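Local coordinates for endo-pectate lyase (Erwinia chrysanthemi, PDB 3B4N), which probably depolymerises polygalacturonate and methylated pectins by endo-acting, calcium-dependent eliminative cleavage, at residues Leu250-Gly262 against Glu311-Glu323. Sequence-based numbering, arbitrary orientation.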
loop_
_atom_site.group_PDB
_atom_site.type_symbol
_atom_site.label_atom_id
_atom_site.label_comp_id
_atom_site.label_asym_id
_atom_site.label_seq_id
_atom_site.Cartn_x
_atom_site.Cartn_y
_atom_site.Cartn_z
ATOM N N LEU A 250 -5.513 -5.083 6.210
ATOM C CA LEU A 250 -5.024 -3.870 5.575
ATOM C C LEU A 250 -4.798 -2.741 6.565
ATOM O O LEU A 250 -3.756 -2.089 6.536
ATOM C CB LEU A 250 -6.013 -3.406 4.504
ATOM C CG LEU A 250 -5.757 -2.037 3.857
ATOM C CD1 LEU A 250 -4.416 -2.024 3.122
ATOM C CD2 LEU A 250 -6.903 -1.723 2.910
ATOM N N TRP A 251 -5.758 -2.525 7.458
ATOM C CA TRP A 251 -5.668 -1.412 8.400
ATOM C C TRP A 251 -6.283 -1.748 9.733
ATOM O O TRP A 251 -7.336 -2.389 9.804
ATOM C CB TRP A 251 -6.394 -0.204 7.795
ATOM C CG TRP A 251 -6.572 0.992 8.686
ATOM C CD1 TRP A 251 -5.747 2.086 8.775
ATOM C CD2 TRP A 251 -7.707 1.280 9.509
ATOM N NE1 TRP A 251 -6.314 3.040 9.593
ATOM C CE2 TRP A 251 -7.517 2.571 10.054
ATOM C CE3 TRP A 251 -8.873 0.572 9.832
ATOM C CZ2 TRP A 251 -8.452 3.171 10.905
ATOM C CZ3 TRP A 251 -9.803 1.171 10.680
ATOM C CH2 TRP A 251 -9.585 2.457 11.205
ATOM N N ARG A 252 -5.614 -1.316 10.794
ATOM C CA ARG A 252 -6.118 -1.528 12.137
ATOM C C ARG A 252 -5.972 -0.273 12.981
ATOM O O ARG A 252 -4.885 0.307 13.084
ATOM C CB ARG A 252 -5.371 -2.672 12.826
ATOM C CG ARG A 252 -5.894 -3.020 14.226
ATOM C CD ARG A 252 -7.372 -3.432 14.205
ATOM N NE ARG A 252 -7.764 -4.169 15.412
ATOM C CZ ARG A 252 -8.501 -3.677 16.406
ATOM N NH1 ARG A 252 -8.799 -4.441 17.456
ATOM N NH2 ARG A 252 -8.951 -2.432 16.356
ATOM N N SER A 253 -7.084 0.167 13.550
ATOM C CA SER A 253 -7.058 1.285 14.479
ATOM C C SER A 253 -6.500 0.586 15.719
ATOM O O SER A 253 -7.035 -0.432 16.141
ATOM C CB SER A 253 -8.472 1.768 14.764
ATOM O OG SER A 253 -8.470 2.679 15.849
ATOM N N CYS A 254 -5.425 1.107 16.299
ATOM C CA CYS A 254 -4.825 0.446 17.452
ATOM C C CYS A 254 -5.849 -0.045 18.474
ATOM O O CYS A 254 -6.617 0.737 19.022
ATOM C CB CYS A 254 -3.839 1.380 18.128
ATOM S SG CYS A 254 -2.726 0.468 19.235
ATOM N N GLY A 255 -5.821 -1.345 18.750
ATOM C CA GLY A 255 -6.781 -1.915 19.682
ATOM C C GLY A 255 -6.517 -1.745 21.169
ATOM O O GLY A 255 -7.461 -1.579 21.942
ATOM N N ASP A 256 -5.245 -1.757 21.566
ATOM C CA ASP A 256 -4.876 -1.666 22.980
ATOM C C ASP A 256 -3.676 -0.768 23.276
ATOM O O ASP A 256 -2.906 -1.046 24.194
ATOM C CB ASP A 256 -4.566 -3.069 23.496
ATOM C CG ASP A 256 -3.451 -3.739 22.709
ATOM O OD1 ASP A 256 -2.744 -3.026 21.963
ATOM O OD2 ASP A 256 -3.275 -4.970 22.833
ATOM N N CYS A 257 -3.514 0.297 22.502
ATOM C CA CYS A 257 -2.402 1.227 22.687
ATOM C C CYS A 257 -2.374 1.893 24.065
ATOM O O CYS A 257 -3.397 1.988 24.743
ATOM C CB CYS A 257 -2.470 2.332 21.615
ATOM S SG CYS A 257 -1.602 1.942 20.061
ATOM N N SER A 258 -1.191 2.331 24.487
ATOM C CA SER A 258 -1.096 3.070 25.734
ATOM C C SER A 258 -1.749 4.378 25.298
ATOM O O SER A 258 -1.562 4.808 24.155
ATOM C CB SER A 258 0.363 3.333 26.121
ATOM O OG SER A 258 1.035 2.138 26.481
ATOM N N ASN A 259 -2.522 4.997 26.182
ATOM C CA ASN A 259 -3.199 6.244 25.853
ATOM C C ASN A 259 -4.072 6.085 24.606
ATOM O O ASN A 259 -4.170 6.995 23.780
ATOM C CB ASN A 259 -2.170 7.358 25.631
ATOM C CG ASN A 259 -2.818 8.710 25.411
ATOM O OD1 ASN A 259 -3.695 9.118 26.172
ATOM N ND2 ASN A 259 -2.383 9.416 24.371
ATOM N N ASN A 260 -4.713 4.925 24.484
ATOM C CA ASN A 260 -5.588 4.629 23.347
ATOM C C ASN A 260 -6.835 5.514 23.359
ATOM O O ASN A 260 -7.212 6.091 24.386
ATOM C CB ASN A 260 -6.011 3.151 23.388
ATOM C CG ASN A 260 -6.388 2.597 22.018
ATOM O OD1 ASN A 260 -6.826 1.447 21.905
ATOM N ND2 ASN A 260 -6.208 3.400 20.977
ATOM N N GLY A 261 -7.484 5.606 22.205
ATOM C CA GLY A 261 -8.680 6.408 22.074
ATOM C C GLY A 261 -8.948 6.641 20.600
ATOM O O GLY A 261 -8.342 5.977 19.758
ATOM N N GLY A 262 -9.839 7.580 20.293
ATOM C CA GLY A 262 -10.161 7.869 18.907
ATOM C C GLY A 262 -10.668 9.283 18.726
ATOM O O GLY A 262 -10.461 10.131 19.595
ATOM N N GLU A 311 -15.957 -4.716 13.535
ATOM C CA GLU A 311 -16.054 -3.809 14.676
ATOM C C GLU A 311 -15.496 -4.474 15.924
ATOM O O GLU A 311 -15.703 -5.670 16.148
ATOM C CB GLU A 311 -17.509 -3.387 14.896
ATOM C CG GLU A 311 -17.985 -2.422 13.817
ATOM C CD GLU A 311 -19.428 -1.984 13.955
ATOM O OE1 GLU A 311 -19.843 -1.114 13.162
ATOM O OE2 GLU A 311 -20.154 -2.494 14.835
ATOM N N PHE A 312 -14.763 -3.684 16.707
ATOM C CA PHE A 312 -14.125 -4.133 17.945
ATOM C C PHE A 312 -14.352 -3.111 19.036
ATOM O O PHE A 312 -14.814 -2.000 18.783
ATOM C CB PHE A 312 -12.606 -4.198 17.781
ATOM C CG PHE A 312 -12.123 -5.215 16.805
ATOM C CD1 PHE A 312 -11.683 -6.460 17.242
ATOM C CD2 PHE A 312 -12.057 -4.913 15.448
ATOM C CE1 PHE A 312 -11.180 -7.392 16.350
ATOM C CE2 PHE A 312 -11.556 -5.838 14.541
ATOM C CZ PHE A 312 -11.115 -7.082 14.989
ATOM N N LYS A 313 -13.986 -3.500 20.254
ATOM C CA LYS A 313 -14.037 -2.599 21.390
ATOM C C LYS A 313 -12.564 -2.337 21.678
ATOM O O LYS A 313 -11.804 -3.276 21.907
ATOM C CB LYS A 313 -14.664 -3.256 22.621
ATOM C CG LYS A 313 -14.786 -2.290 23.806
ATOM C CD LYS A 313 -15.163 -3.008 25.100
ATOM C CE LYS A 313 -14.000 -3.820 25.634
ATOM N NZ LYS A 313 -14.326 -4.477 26.938
ATOM N N GLY A 314 -12.153 -1.076 21.620
ATOM C CA GLY A 314 -10.771 -0.738 21.908
ATOM C C GLY A 314 -10.604 -0.436 23.388
ATOM O O GLY A 314 -11.572 -0.089 24.061
ATOM N N VAL A 315 -9.383 -0.575 23.893
ATOM C CA VAL A 315 -9.104 -0.300 25.298
ATOM C C VAL A 315 -7.761 0.385 25.472
ATOM O O VAL A 315 -6.917 0.368 24.576
ATOM C CB VAL A 315 -9.062 -1.596 26.156
ATOM C CG1 VAL A 315 -10.382 -2.332 26.074
ATOM C CG2 VAL A 315 -7.918 -2.489 25.700
ATOM N N VAL A 316 -7.576 1.002 26.634
ATOM C CA VAL A 316 -6.308 1.637 26.964
ATOM C C VAL A 316 -5.485 0.490 27.550
ATOM O O VAL A 316 -6.015 -0.314 28.319
ATOM C CB VAL A 316 -6.503 2.740 28.021
ATOM C CG1 VAL A 316 -5.150 3.254 28.491
ATOM C CG2 VAL A 316 -7.323 3.886 27.431
ATOM N N LYS A 317 -4.207 0.400 27.183
ATOM C CA LYS A 317 -3.360 -0.685 27.668
ATOM C C LYS A 317 -3.476 -0.885 29.175
ATOM O O LYS A 317 -3.313 0.060 29.950
ATOM C CB LYS A 317 -1.893 -0.437 27.313
ATOM C CG LYS A 317 -1.015 -1.669 27.534
ATOM C CD LYS A 317 0.452 -1.403 27.219
ATOM C CE LYS A 317 1.132 -0.618 28.330
ATOM N NZ LYS A 317 1.218 -1.392 29.609
ATOM N N GLY A 318 -3.761 -2.122 29.576
ATOM C CA GLY A 318 -3.884 -2.442 30.989
ATOM C C GLY A 318 -5.200 -2.055 31.637
ATOM O O GLY A 318 -5.404 -2.302 32.826
ATOM N N GLN A 319 -6.102 -1.449 30.871
ATOM C CA GLN A 319 -7.386 -1.040 31.423
ATOM C C GLN A 319 -8.545 -1.730 30.716
ATOM O O GLN A 319 -9.412 -1.078 30.133
ATOM C CB GLN A 319 -7.544 0.482 31.328
ATOM C CG GLN A 319 -6.397 1.258 31.958
ATOM C CD GLN A 319 -6.647 2.755 31.995
ATOM O OE1 GLN A 319 -6.972 3.368 30.978
ATOM N NE2 GLN A 319 -6.490 3.353 33.172
ATOM N N GLY A 320 -8.552 -3.056 30.761
ATOM C CA GLY A 320 -9.623 -3.796 30.124
ATOM C C GLY A 320 -9.167 -4.704 28.998
ATOM O O GLY A 320 -7.998 -4.712 28.614
ATOM N N SER A 321 -10.108 -5.473 28.467
ATOM C CA SER A 321 -9.821 -6.406 27.386
ATOM C C SER A 321 -10.575 -6.015 26.125
ATOM O O SER A 321 -11.725 -5.590 26.194
ATOM C CB SER A 321 -10.235 -7.820 27.794
ATOM O OG SER A 321 -9.535 -8.241 28.950
ATOM N N THR A 322 -9.925 -6.147 24.974
ATOM C CA THR A 322 -10.593 -5.823 23.722
ATOM C C THR A 322 -11.600 -6.929 23.430
ATOM O O THR A 322 -11.516 -8.028 23.984
ATOM C CB THR A 322 -9.612 -5.752 22.535
ATOM O OG1 THR A 322 -8.987 -7.030 22.350
ATOM C CG2 THR A 322 -8.546 -4.688 22.777
ATOM N N GLU A 323 -12.554 -6.630 22.558
ATOM C CA GLU A 323 -13.575 -7.592 22.164
ATOM C C GLU A 323 -13.810 -7.443 20.670
ATOM O O GLU A 323 -13.657 -6.354 20.125
ATOM C CB GLU A 323 -14.890 -7.322 22.902
ATOM C CG GLU A 323 -14.822 -7.455 24.414
ATOM C CD GLU A 323 -16.147 -7.121 25.080
ATOM O OE1 GLU A 323 -17.175 -7.739 24.718
ATOM O OE2 GLU A 323 -16.164 -6.240 25.966
HETATM O O HOH W 1 -9.904 -3.271 19.663
#
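Arg252 and Phe312 meet by a cation-pi stack on a sheet of the right-handed parallel beta-helix, on strands 246-253 and 309-313, which are separated by strand 276-284; beyond them, the loops leaving both strands run side by side. The guanidinium lies flat on the ring, planes 20° apart, with Arg252 CZ 4.0 Å from the centroid of the Phe312 ring and Arg252 NH1 over its CG-CD1 side. Extension at chi1 (CG anti to the backbone N, -177°) and a bend at chi2 (59°) carry the group across to the phenyl. Gly255 N lies over the border of its opposite face, while NH2 is hydrogen-bonded to Asn284 OD1 on the intervening strand. Together the ring, Gly255 and Asn284 probably fix the tilt and rotation of the guanidinium.

Two backbone hydrogen bonds join the loops. Val315 N donates to Gly255 O over 2.9 Å, nearly straight, and Lys317 N reaches Cys257 O at 3.0 Å from above the carbonyl plane. Between them, Asp256 CA makes a CA-H...O contact of 3.3 Å with Val315 O. The Cys254-Cys257 disulfide closes a short loop around Gly255 and Asp256.

Methyl groups pack beside the two bonds. Thr322 CG2 sits 3.4 Å from Gly255 O, Val315 CG2 approaches Asp256 CB, and Val316 lays its methyls against the end of the type II turn from Cys257 to Asn260, CG1 near Asn259 N and CG2 near Asn260 O. Farther out, where both residues are exposed, Lys317 CD and CE run past Ser258 OG.

A water lying in the guanidinium plane accepts from Arg252 NH1 at 2.7 Å and donates, weakly, to Lys313 O.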